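Local atomic coordinates of conserved hypothetical secreted protein (Helicobacter pylori, PDB entry 4RNZ), a protein that helps determine cell shape as a zinc-binding M23-family metallopeptidase that probably cleaves peptide bonds in peptidoglycan. Residues 60-63 against 67-70; 189-194 against 260-265; 230-235 against 298-303; 241-246 against 251-256. All blocks are in the same frame, centred on the assembly; numbering follows the deposited sequence.

Contact 1 of 4, residues 60-63 against 67-70; sequences IPIS and QIHI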
loop_
_atom_site.group_PDB
_atom_site.type_symbol
_atom_site.label_atom_id
_atom_site.label_comp_id
_atom_site.label_asym_id
_atom_site.label_seq_id
_atom_site.Cartn_x
_atom_site.Cartn_y
_atom_site.Cartn_z
ATOM N N ILE A 60 -6.435 -7.942 14.457
ATOM C CA ILE A 60 -5.633 -6.743 14.233
ATOM C C ILE A 60 -4.927 -6.866 12.879
ATOM O O ILE A 60 -4.048 -7.711 12.698
ATOM C CB ILE A 60 -4.582 -6.557 15.339
ATOM C CG1 ILE A 60 -5.252 -6.467 16.728
ATOM C CG2 ILE A 60 -3.752 -5.304 15.087
ATOM C CD1 ILE A 60 -4.267 -6.689 17.884
ATOM N N PRO A 61 -5.329 -6.045 11.901
ATOM C CA PRO A 61 -4.770 -6.225 10.569
ATOM C C PRO A 61 -3.315 -5.798 10.528
ATOM O O PRO A 61 -2.971 -4.803 11.145
ATOM C CB PRO A 61 -5.595 -5.266 9.704
ATOM C CG PRO A 61 -6.773 -4.882 10.521
ATOM C CD PRO A 61 -6.342 -4.983 11.940
ATOM N N ILE A 62 -2.481 -6.562 9.831
ATOM C CA ILE A 62 -1.105 -6.162 9.562
ATOM C C ILE A 62 -0.853 -5.872 8.078
ATOM O O ILE A 62 0.191 -5.353 7.745
ATOM C CB ILE A 62 -0.051 -7.142 10.113
ATOM C CG1 ILE A 62 -0.292 -8.568 9.669
ATOM C CG2 ILE A 62 -0.018 -7.110 11.642
ATOM C CD1 ILE A 62 0.743 -9.511 10.245
ATOM N N SER A 63 -1.783 -6.244 7.200
ATOM C CA SER A 63 -1.727 -5.860 5.791
ATOM C C SER A 63 -3.165 -5.855 5.300
ATOM O O SER A 63 -4.094 -5.974 6.105
ATOM C CB SER A 63 -0.885 -6.848 4.978
ATOM O OG SER A 63 -1.530 -8.112 4.828
ATOM N N GLN A 67 -3.903 -10.704 9.148
ATOM C CA GLN A 67 -4.202 -10.132 10.456
ATOM C C GLN A 67 -3.696 -10.998 11.592
ATOM O O GLN A 67 -3.553 -12.199 11.470
ATOM C CB GLN A 67 -5.719 -9.893 10.645
ATOM C CG GLN A 67 -6.596 -11.136 10.693
ATOM C CD GLN A 67 -8.097 -10.835 10.543
ATOM O OE1 GLN A 67 -8.602 -9.823 11.018
ATOM N NE2 GLN A 67 -8.807 -11.732 9.883
ATOM N N ILE A 68 -3.441 -10.355 12.720
ATOM C CA ILE A 68 -3.118 -11.070 13.932
ATOM C C ILE A 68 -4.432 -11.478 14.576
ATOM O O ILE A 68 -5.298 -10.633 14.781
ATOM C CB ILE A 68 -2.388 -10.151 14.917
ATOM C CG1 ILE A 68 -0.975 -9.884 14.409
ATOM C CG2 ILE A 68 -2.355 -10.745 16.329
ATOM C CD1 ILE A 68 -0.287 -8.767 15.171
ATOM N N HIS A 69 -4.554 -12.756 14.907
ATOM C CA HIS A 69 -5.655 -13.244 15.725
ATOM C C HIS A 69 -5.135 -13.670 17.096
ATOM O O HIS A 69 -4.370 -14.638 17.201
ATOM C CB HIS A 69 -6.313 -14.434 15.026
ATOM C CG HIS A 69 -7.512 -14.984 15.745
ATOM N ND1 HIS A 69 -7.928 -16.301 15.608
ATOM C CD2 HIS A 69 -8.376 -14.404 16.612
ATOM C CE1 HIS A 69 -8.987 -16.503 16.373
ATOM N NE2 HIS A 69 -9.295 -15.364 16.971
ATOM N N ILE A 70 -5.547 -12.945 18.132
ATOM C CA ILE A 70 -5.244 -13.297 19.513
ATOM C C ILE A 70 -6.497 -13.861 20.131
ATOM O O ILE A 70 -7.579 -13.263 20.013
ATOM C CB ILE A 70 -4.818 -12.079 20.352
ATOM C CG1 ILE A 70 -3.432 -11.600 19.899
ATOM C CG2 ILE A 70 -4.808 -12.408 21.841
ATOM C CD1 ILE A 70 -3.127 -10.173 20.273
#
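Ile60 and Ile68 form the last hydrogen-bonded pair before the turn of an antiparallel beta hairpin, made by strands 55-61 and 66-73 of the five-stranded N-terminal sheet. Two backbone bonds define the pair: Ile68 N gives to Ile60 O at 2.7 Å, and Ile60 N gives to Ile68 O at 2.9 Å, both with N-H...O angles of 162°. One step nearer the turn, Pro61 faces Gln67 as a non-hydrogen-bonded pair, and Gln67 CB lies 3.8 Å from Pro61 CA. Side chains divide between the two sides of the sheet accordingly. Ile60 and Ile68 share one side, with Ile60 CB 4.2 Å from Ile68 CB. Farther along the hairpin Ile60 CD1 meets Ile70 CD1 at 4.4 Å. Helix 11-17 covers this apolar side, placing Phe14 against Ile60 and Leu11 and Leu15 against Ile70. Gln67 emerges on the other side with Pro61; its CG sits between the backbone N and carbonyl carbon (chi1 66°), and the chain then runs extended to an amide held at both ends, OE1 by Arg146 and NE2 by the carbonyl oxygen of Pro83. Past the end of its strand, Ile62 turns its side chain across that of Ile68 at about a right angle, bringing Ile62 CG2 to 3.9 Å from Ile68 CD1.

Contact 2 of 4, residues 189-194 against 260-265; sequences FLLETP and LRLVYA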
loop_
_atom_site.group_PDB
_atom_site.type_symbol
_atom_site.label_atom_id
_atom_site.label_comp_id
_atom_site.label_asym_id
_atom_site.label_seq_id
_atom_site.Cartn_x
_atom_site.Cartn_y
_atom_site.Cartn_z
ATOM N N PHE A 189 8.988 4.086 -10.122
ATOM C CA PHE A 189 10.037 4.607 -9.266
ATOM C C PHE A 189 11.254 3.781 -9.608
ATOM O O PHE A 189 11.134 2.596 -9.843
ATOM C CB PHE A 189 9.664 4.404 -7.801
ATOM C CG PHE A 189 8.453 5.179 -7.379
ATOM C CD1 PHE A 189 8.580 6.472 -6.877
ATOM C CD2 PHE A 189 7.182 4.628 -7.497
ATOM C CE1 PHE A 189 7.461 7.211 -6.504
ATOM C CE2 PHE A 189 6.054 5.362 -7.127
ATOM C CZ PHE A 189 6.197 6.650 -6.627
ATOM N N LEU A 190 12.419 4.401 -9.701
ATOM C CA LEU A 190 13.655 3.643 -9.953
ATOM C C LEU A 190 14.344 3.627 -8.601
ATOM O O LEU A 190 14.952 4.611 -8.204
ATOM C CB LEU A 190 14.529 4.324 -11.019
ATOM C CG LEU A 190 13.819 4.684 -12.344
ATOM C CD1 LEU A 190 14.543 5.773 -13.143
ATOM C CD2 LEU A 190 13.584 3.460 -13.217
ATOM N N LEU A 191 14.177 2.539 -7.880
ATOM C CA LEU A 191 14.808 2.375 -6.589
ATOM C C LEU A 191 16.187 1.750 -6.747
ATOM O O LEU A 191 16.436 1.018 -7.690
ATOM C CB LEU A 191 13.953 1.476 -5.705
ATOM C CG LEU A 191 12.559 1.972 -5.357
ATOM C CD1 LEU A 191 11.947 0.993 -4.370
ATOM C CD2 LEU A 191 12.635 3.375 -4.784
ATOM N N GLU A 192 17.066 2.036 -5.804
ATOM C CA GLU A 192 18.422 1.467 -5.794
ATOM C C GLU A 192 18.552 0.583 -4.582
ATOM O O GLU A 192 18.032 0.900 -3.522
ATOM C CB GLU A 192 19.465 2.570 -5.674
ATOM C CG GLU A 192 19.687 3.320 -6.959
ATOM C CD GLU A 192 20.717 4.426 -6.843
ATOM O OE1 GLU A 192 21.231 4.718 -5.726
ATOM O OE2 GLU A 192 21.016 5.026 -7.899
ATOM N N THR A 193 19.264 -0.519 -4.739
ATOM C CA THR A 193 19.561 -1.399 -3.645
ATOM C C THR A 193 20.281 -0.600 -2.556
ATOM O O THR A 193 21.258 0.052 -2.848
ATOM C CB THR A 193 20.461 -2.523 -4.143
ATOM O OG1 THR A 193 19.762 -3.257 -5.146
ATOM C CG2 THR A 193 20.833 -3.429 -3.030
ATOM N N PRO A 194 19.772 -0.641 -1.302
ATOM C CA PRO A 194 20.199 0.296 -0.258
ATOM C C PRO A 194 21.388 -0.137 0.583
ATOM O O PRO A 194 21.760 0.589 1.493
ATOM C CB PRO A 194 18.960 0.390 0.650
ATOM C CG PRO A 194 18.303 -0.930 0.521
ATOM C CD PRO A 194 18.580 -1.405 -0.893
ATOM N N LEU A 260 4.572 6.005 -1.917
ATOM C CA LEU A 260 5.443 5.028 -1.278
ATOM C C LEU A 260 5.835 5.351 0.148
ATOM O O LEU A 260 6.123 6.492 0.526
ATOM C CB LEU A 260 6.728 4.762 -2.092
ATOM C CG LEU A 260 6.652 4.167 -3.506
ATOM C CD1 LEU A 260 8.050 3.838 -4.058
ATOM C CD2 LEU A 260 5.777 2.928 -3.590
ATOM N N ARG A 261 5.906 4.290 0.938
ATOM C CA ARG A 261 6.584 4.314 2.208
ATOM C C ARG A 261 7.679 3.230 2.186
ATOM O O ARG A 261 7.411 2.060 1.897
ATOM C CB ARG A 261 5.558 4.031 3.286
ATOM C CG ARG A 261 6.030 4.001 4.723
ATOM C CD ARG A 261 4.814 3.685 5.621
ATOM N NE ARG A 261 5.301 2.825 6.648
ATOM C CZ ARG A 261 4.969 1.566 6.877
ATOM N NH1 ARG A 261 3.985 0.924 6.245
ATOM N NH2 ARG A 261 5.656 0.957 7.811
ATOM N N LEU A 262 8.900 3.646 2.517
ATOM C CA LEU A 262 10.084 2.785 2.432
ATOM C C LEU A 262 10.640 2.592 3.838
ATOM O O LEU A 262 10.882 3.558 4.548
ATOM C CB LEU A 262 11.138 3.393 1.488
ATOM C CG LEU A 262 10.722 3.531 0.011
ATOM C CD1 LEU A 262 10.083 4.885 -0.264
ATOM C CD2 LEU A 262 11.894 3.363 -0.935
ATOM N N VAL A 263 10.841 1.334 4.220
ATOM C CA VAL A 263 11.202 0.967 5.596
ATOM C C VAL A 263 12.580 0.320 5.623
ATOM O O VAL A 263 12.829 -0.592 4.864
ATOM C CB VAL A 263 10.163 -0.028 6.136
ATOM C CG1 VAL A 263 10.608 -0.672 7.450
ATOM C CG2 VAL A 263 8.819 0.672 6.289
ATOM N N TYR A 264 13.444 0.778 6.519
ATOM C CA TYR A 264 14.808 0.281 6.650
ATOM C C TYR A 264 15.039 -0.092 8.095
ATOM O O TYR A 264 15.232 0.797 8.918
ATOM C CB TYR A 264 15.780 1.400 6.297
ATOM C CG TYR A 264 15.596 1.958 4.920
ATOM C CD1 TYR A 264 14.634 2.918 4.667
ATOM C CD2 TYR A 264 16.394 1.533 3.875
ATOM C CE1 TYR A 264 14.458 3.437 3.384
ATOM C CE2 TYR A 264 16.235 2.044 2.602
ATOM C CZ TYR A 264 15.276 3.006 2.363
ATOM O OH TYR A 264 15.112 3.490 1.092
ATOM N N ALA A 265 15.034 -1.387 8.406
ATOM C CA ALA A 265 14.989 -1.842 9.793
ATOM C C ALA A 265 16.187 -2.695 10.202
ATOM O O ALA A 265 16.896 -3.259 9.365
ATOM C CB ALA A 265 13.694 -2.616 10.054
#
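Leu260 drives a methyl group against the face of the Phe189 ring, the most intimate of three apolar pairs joining the loop 189-194 to the strand 260-265. The evidence for a CH-pi contact is direct: Leu260 CD1 stands 3.7 Å from the centroid of the Phe189 ring and 15° off its normal. The two side chains come from opposite directions, and Leu260 CG adds a contact at 3.9 Å to Phe189 CE2. In the middle, Leu191 and Leu262 reach toward each other tip to tip, where Leu191 CD2 and Leu262 CD2 meet at 3.9 Å. At the far end Pro194 CB lies in the plane of the Tyr264 ring, 3.7 Å from its edge atom CE2. Tyr264 CG is anti to the carbonyl carbon (chi1 -58°), which sends the ring out toward the loop; its hydroxyl is hydrogen-bonded to the backbone N of Ala235.

In contrast to these inward residues, Leu190 and Glu192 are exposed and Thr193 partly so, and none of them touches the strand. The backbones run too far apart to bond, 8.8 Å between the CA atoms of Pro194 and Tyr264 and 10.2 Å between those of Leu191 and Leu262. The strand uses alternate residues 260, 262 and 264; the loop uses 189, 191 and, one residue out of step, 194. End-to-end directions differ by just 4°. This is an irregular loop between strands 185-186 and 199-202, laid along one face of the antiparallel M23 peptidase sheet, against the Leu260, Leu262 and Tyr264 side of the strand.

Contact 3 of 4, residues 230-235 against 298-303; sequences SLIHSA and PHLHFG. With ZN (zinc ion), chain B.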
loop_
_atom_site.group_PDB
_atom_site.type_symbol
_atom_site.label_atom_id
_atom_site.label_comp_id
_atom_site.label_asym_id
_atom_site.label_seq_id
_atom_site.Cartn_x
_atom_site.Cartn_y
_atom_site.Cartn_z
ATOM N N SER A 230 27.543 -2.137 8.171
ATOM C CA SER A 230 27.467 -1.795 6.749
ATOM C C SER A 230 26.611 -0.520 6.522
ATOM O O SER A 230 25.567 -0.323 7.154
ATOM C CB SER A 230 26.876 -2.972 5.955
ATOM O OG SER A 230 27.701 -4.116 5.974
ATOM N N LEU A 231 27.072 0.358 5.645
ATOM C CA LEU A 231 26.339 1.559 5.336
ATOM C C LEU A 231 25.005 1.265 4.640
ATOM O O LEU A 231 24.934 0.442 3.735
ATOM C CB LEU A 231 27.164 2.487 4.470
ATOM C CG LEU A 231 28.477 2.964 5.100
ATOM C CD1 LEU A 231 29.079 4.052 4.232
ATOM C CD2 LEU A 231 28.268 3.457 6.517
ATOM N N ILE A 232 23.962 1.976 5.079
ATOM C CA ILE A 232 22.635 1.899 4.483
ATOM C C ILE A 232 22.355 3.246 3.850
ATOM O O ILE A 232 22.507 4.301 4.489
ATOM C CB ILE A 232 21.546 1.586 5.533
ATOM C CG1 ILE A 232 21.863 0.250 6.237
ATOM C CG2 ILE A 232 20.164 1.519 4.873
ATOM C CD1 ILE A 232 21.067 0.018 7.503
ATOM N N HIS A 233 21.990 3.193 2.573
ATOM C CA HIS A 233 21.726 4.352 1.763
ATOM C C HIS A 233 20.266 4.346 1.344
ATOM O O HIS A 233 19.715 3.293 1.006
ATOM C CB HIS A 233 22.584 4.319 0.501
ATOM C CG HIS A 233 24.056 4.388 0.760
ATOM N ND1 HIS A 233 24.810 5.494 0.440
ATOM C CD2 HIS A 233 24.913 3.488 1.296
ATOM C CE1 HIS A 233 26.069 5.281 0.792
ATOM N NE2 HIS A 233 26.160 4.067 1.301
ATOM N N SER A 234 19.644 5.513 1.318
ATOM C CA SER A 234 18.242 5.622 0.887
ATOM C C SER A 234 18.068 5.164 -0.552
ATOM O O SER A 234 18.776 5.614 -1.447
ATOM C CB SER A 234 17.743 7.073 0.994
ATOM O OG SER A 234 16.386 7.164 0.582
ATOM N N ALA A 235 17.091 4.297 -0.784
ATOM C CA ALA A 235 16.823 3.794 -2.124
ATOM C C ALA A 235 16.168 4.831 -3.004
ATOM O O ALA A 235 16.042 4.603 -4.215
ATOM C CB ALA A 235 15.932 2.580 -2.053
ATOM N N PRO A 298 23.485 -10.343 11.345
ATOM C CA PRO A 298 22.989 -9.012 10.976
ATOM C C PRO A 298 22.340 -8.982 9.584
ATOM O O PRO A 298 22.769 -9.689 8.682
ATOM C CB PRO A 298 24.244 -8.136 11.030
ATOM C CG PRO A 298 25.383 -9.082 10.865
ATOM C CD PRO A 298 24.952 -10.375 11.475
ATOM N N HIS A 299 21.273 -8.209 9.447
ATOM C CA HIS A 299 20.638 -7.968 8.143
ATOM C C HIS A 299 19.879 -6.646 8.140
ATOM O O HIS A 299 19.541 -6.107 9.183
ATOM C CB HIS A 299 19.686 -9.129 7.762
ATOM C CG HIS A 299 18.482 -9.250 8.649
ATOM N ND1 HIS A 299 18.561 -9.683 9.954
ATOM C CD2 HIS A 299 17.168 -8.992 8.420
ATOM C CE1 HIS A 299 17.352 -9.682 10.494
ATOM N NE2 HIS A 299 16.488 -9.270 9.583
ATOM N N LEU A 300 19.659 -6.110 6.952
ATOM C CA LEU A 300 18.750 -4.981 6.742
ATOM C C LEU A 300 17.426 -5.573 6.274
ATOM O O LEU A 300 17.391 -6.308 5.295
ATOM C CB LEU A 300 19.297 -4.043 5.670
ATOM C CG LEU A 300 18.306 -2.994 5.154
ATOM C CD1 LEU A 300 17.950 -2.039 6.283
ATOM C CD2 LEU A 300 18.896 -2.286 3.966
ATOM N N HIS A 301 16.345 -5.252 6.968
ATOM C CA HIS A 301 15.020 -5.519 6.438
ATOM C C HIS A 301 14.611 -4.265 5.652
ATOM O O HIS A 301 14.543 -3.179 6.230
ATOM C CB HIS A 301 14.028 -5.824 7.558
ATOM C CG HIS A 301 12.612 -5.891 7.088
ATOM N ND1 HIS A 301 11.963 -7.082 6.883
ATOM C CD2 HIS A 301 11.743 -4.921 6.730
ATOM C CE1 HIS A 301 10.744 -6.846 6.430
ATOM N NE2 HIS A 301 10.584 -5.539 6.329
ATOM N N PHE A 302 14.362 -4.426 4.349
ATOM C CA PHE A 302 13.996 -3.336 3.445
ATOM C C PHE A 302 12.578 -3.558 2.964
ATOM O O PHE A 302 12.299 -4.541 2.282
ATOM C CB PHE A 302 14.965 -3.249 2.249
ATOM C CG PHE A 302 14.631 -2.160 1.221
ATOM C CD1 PHE A 302 14.317 -0.862 1.605
ATOM C CD2 PHE A 302 14.632 -2.455 -0.130
ATOM C CE1 PHE A 302 14.026 0.119 0.668
ATOM C CE2 PHE A 302 14.356 -1.484 -1.070
ATOM C CZ PHE A 302 14.033 -0.194 -0.671
ATOM N N GLY A 303 11.684 -2.662 3.360
ATOM C CA GLY A 303 10.272 -2.765 3.011
ATOM C C GLY A 303 9.767 -1.616 2.155
ATOM O O GLY A 303 10.191 -0.472 2.324
HETATM ZN ZN ZN B . 12.441 -9.040 6.916
#
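The zinc site of the M23 peptidase domain is built partly on strand 299-306, whose alternate residues face opposite ways: His301 toward the metal, Leu300 and Phe302 toward strand 231-233 and the residues after it. His301 ND1 binds the zinc ion at 2.0 Å, and Glu34, His219 and Asp223 complete the four protein ligands. Glu34 comes from the N-terminal region of the same chain. Behind the metal, the packing between the segments consists of two apolar meetings. Ile232 CD1 touches Leu300 CD1 at 3.9 Å, and a second branch contact, Ile232 CG2 to Leu300 CD2 at 4.1 Å, runs beside it, both methyls of the leucine thus being engaged. Leu300 has CG anti to the backbone N (chi1 168°), which carries its branches across to the isoleucine. Farther along, Ala235 CB approaches the far end of the Phe302 ring obliquely, 3.6 Å from CZ. The segments belong to different sheets, with the CA atoms of Ile232 and Leu300 8.2 Å apart, and share no hydrogen bond. Pro194 and Tyr224 pack against both Leu300 and Phe302, and the Tyr264 ring also meets that of Phe302. The two sides of the strand thus do different work: apolar contacts on the Leu300 and Phe302 side, and a nitrogen ligand for zinc from His301 on the other.

Contact 4 of 4, residues 241-246 against 251-256; sequences GFMGVK and KVVEIH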
loop_
_atom_site.group_PDB
_atom_site.type_symbol
_atom_site.label_atom_id
_atom_site.label_comp_id
_atom_site.label_asym_id
_atom_site.label_seq_id
_atom_site.Cartn_x
_atom_site.Cartn_y
_atom_site.Cartn_z
ATOM N N GLY A 241 9.587 9.943 7.886
ATOM C CA GLY A 241 8.327 9.986 8.638
ATOM C C GLY A 241 8.554 9.535 10.055
ATOM O O GLY A 241 8.248 10.234 10.992
ATOM N N PHE A 242 9.093 8.346 10.208
ATOM C CA PHE A 242 9.397 7.816 11.516
ATOM C C PHE A 242 10.861 7.437 11.547
ATOM O O PHE A 242 11.451 7.031 10.546
ATOM C CB PHE A 242 8.525 6.596 11.829
ATOM C CG PHE A 242 8.886 5.911 13.120
ATOM C CD1 PHE A 242 9.873 4.927 13.151
ATOM C CD2 PHE A 242 8.233 6.241 14.306
ATOM C CE1 PHE A 242 10.216 4.290 14.338
ATOM C CE2 PHE A 242 8.570 5.606 15.496
ATOM C CZ PHE A 242 9.571 4.641 15.510
ATOM N N MET A 243 11.432 7.555 12.722
ATOM C CA MET A 243 12.792 7.221 12.939
ATOM C C MET A 243 12.935 6.912 14.431
ATOM O O MET A 243 12.764 7.792 15.269
ATOM C CB MET A 243 13.604 8.426 12.545
ATOM C CG MET A 243 15.062 8.261 12.770
ATOM S SD MET A 243 15.842 9.771 12.233
ATOM C CE MET A 243 17.380 9.525 13.092
ATOM N N GLY A 244 13.202 5.662 14.771
ATOM C CA GLY A 244 13.332 5.285 16.169
ATOM C C GLY A 244 13.259 3.788 16.291
ATOM O O GLY A 244 13.633 3.084 15.356
ATOM N N VAL A 245 12.760 3.293 17.423
ATOM C CA VAL A 245 12.746 1.863 17.672
ATOM C C VAL A 245 11.318 1.354 17.542
ATOM O O VAL A 245 10.398 1.987 18.055
ATOM C CB VAL A 245 13.289 1.537 19.077
ATOM C CG1 VAL A 245 13.263 0.039 19.332
ATOM C CG2 VAL A 245 14.700 2.083 19.245
ATOM N N LYS A 246 11.140 0.222 16.863
ATOM C CA LYS A 246 9.853 -0.484 16.828
ATOM C C LYS A 246 10.086 -1.938 17.166
ATOM O O LYS A 246 10.914 -2.611 16.530
ATOM C CB LYS A 246 9.180 -0.355 15.454
ATOM C CG LYS A 246 8.559 1.013 15.241
ATOM C CD LYS A 246 7.626 1.083 14.038
ATOM C CE LYS A 246 6.896 2.421 14.034
ATOM N NZ LYS A 246 6.153 2.719 12.777
ATOM N N LYS A 251 15.889 -0.602 15.521
ATOM C CA LYS A 251 15.975 0.756 14.974
ATOM C C LYS A 251 15.558 0.768 13.511
ATOM O O LYS A 251 16.022 -0.053 12.718
ATOM C CB LYS A 251 17.388 1.347 15.104
ATOM C CG LYS A 251 17.751 1.730 16.527
ATOM C CD LYS A 251 19.137 2.329 16.647
ATOM C CE LYS A 251 19.684 2.145 18.047
ATOM N NZ LYS A 251 21.023 2.775 18.122
ATOM N N VAL A 252 14.717 1.724 13.162
ATOM C CA VAL A 252 14.134 1.776 11.845
ATOM C C VAL A 252 13.922 3.224 11.384
ATOM O O VAL A 252 13.646 4.141 12.171
ATOM C CB VAL A 252 12.832 0.935 11.813
ATOM C CG1 VAL A 252 11.885 1.361 12.923
ATOM C CG2 VAL A 252 12.140 1.049 10.466
ATOM N N VAL A 253 14.106 3.434 10.093
ATOM C CA VAL A 253 13.803 4.702 9.447
ATOM C C VAL A 253 12.755 4.407 8.400
ATOM O O VAL A 253 12.841 3.396 7.689
ATOM C CB VAL A 253 15.047 5.265 8.710
ATOM C CG1 VAL A 253 14.677 6.465 7.834
ATOM C CG2 VAL A 253 16.133 5.626 9.708
ATOM N N GLU A 254 11.784 5.307 8.299
ATOM C CA GLU A 254 10.723 5.230 7.315
ATOM C C GLU A 254 10.767 6.521 6.543
ATOM O O GLU A 254 10.875 7.594 7.126
ATOM C CB GLU A 254 9.353 5.034 7.996
ATOM C CG GLU A 254 9.338 3.813 8.916
ATOM C CD GLU A 254 7.933 3.429 9.385
ATOM O OE1 GLU A 254 6.985 4.158 9.046
ATOM O OE2 GLU A 254 7.799 2.396 10.087
ATOM N N ILE A 255 10.737 6.389 5.225
ATOM C CA ILE A 255 10.802 7.506 4.307
ATOM C C ILE A 255 9.610 7.439 3.371
ATOM O O ILE A 255 9.240 6.357 2.911
ATOM C CB ILE A 255 12.121 7.452 3.499
ATOM C CG1 ILE A 255 13.294 7.825 4.407
ATOM C CG2 ILE A 255 12.063 8.372 2.279
ATOM C CD1 ILE A 255 14.637 7.255 3.959
ATOM N N HIS A 256 9.024 8.602 3.077
ATOM C CA HIS A 256 7.870 8.702 2.190
ATOM C C HIS A 256 8.192 9.467 0.924
ATOM O O HIS A 256 8.887 10.491 0.957
ATOM C CB HIS A 256 6.723 9.437 2.872
ATOM C CG HIS A 256 6.215 8.760 4.093
ATOM N ND1 HIS A 256 6.931 8.715 5.270
ATOM C CD2 HIS A 256 5.061 8.100 4.331
ATOM C CE1 HIS A 256 6.244 8.049 6.180
ATOM N NE2 HIS A 256 5.100 7.680 5.641
#
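Val252 CG1 lies at the edge of the Phe242 ring, near its plane and 3.7 Å from Phe242 CE1. Lys246, from the same segment as the phenylalanine, lays its aliphatic chain over one face of that ring, with CE 3.7 Å above the plane and over the ring centre. The His256 ring has Gly241 N at its edge, in plane, whereas Gly241 CA approaches that ring obliquely. Extended beyond CG, the lysine chain continues past the phenylalanine to a salt bridge: Lys246 NZ meets Glu254 OE2 at 3.2 Å, from above the carboxylate plane and 44° out of it. Glu254 OE1 pairs with Arg261, and two cationic partners, one at each oxygen, would probably stabilise the carboxylate as an anion. These groups sit on an antiparallel beta hairpin of the M23 domain, in which the axes of strands 241-243 and 252-256 approach to 4.7 Å and run 167° apart. Gly244 and Val252 form a hydrogen-bonded pair, Gly244 N to Val252 O at 3.0 Å and Val252 N to Gly244 O at 2.8 Å; the chain turns a corner at Gly244. Farther from the turn, Gly241 N gives to Glu254 O at 2.8 Å. On the reverse side of the hairpin, Met243 and Val253 lie side by side and point the same way, Met243 CG 4.2 Å from Val253 CG2, with Phe270 and Leu274 packed against both.

Contacts 2, 3 and 4 form one continuous body in the M23 domain, whereas contact 1 stands apart in the N-terminal region, its centre 21 to 26 Å from theirs. Strand 260-267 of contact 2 lies between strand 299-306 of contact 3 and strand 252-257 of contact 4: Val263 N is 2.7 Å from Gly303 O, and Tyr264 N is 2.9 Å from Val253 O, both probable hydrogen bonds. Contacts 2 and 3 also join through Pro194 O and His233 N, 2.8 Å apart. Contact 3 supplies His301 to the zinc ion; the side chains of Tyr264 in contact 2 and Val252 in contact 4 each lie about 11 Å from the metal, and that of Ile62 in contact 1 about 12 Å.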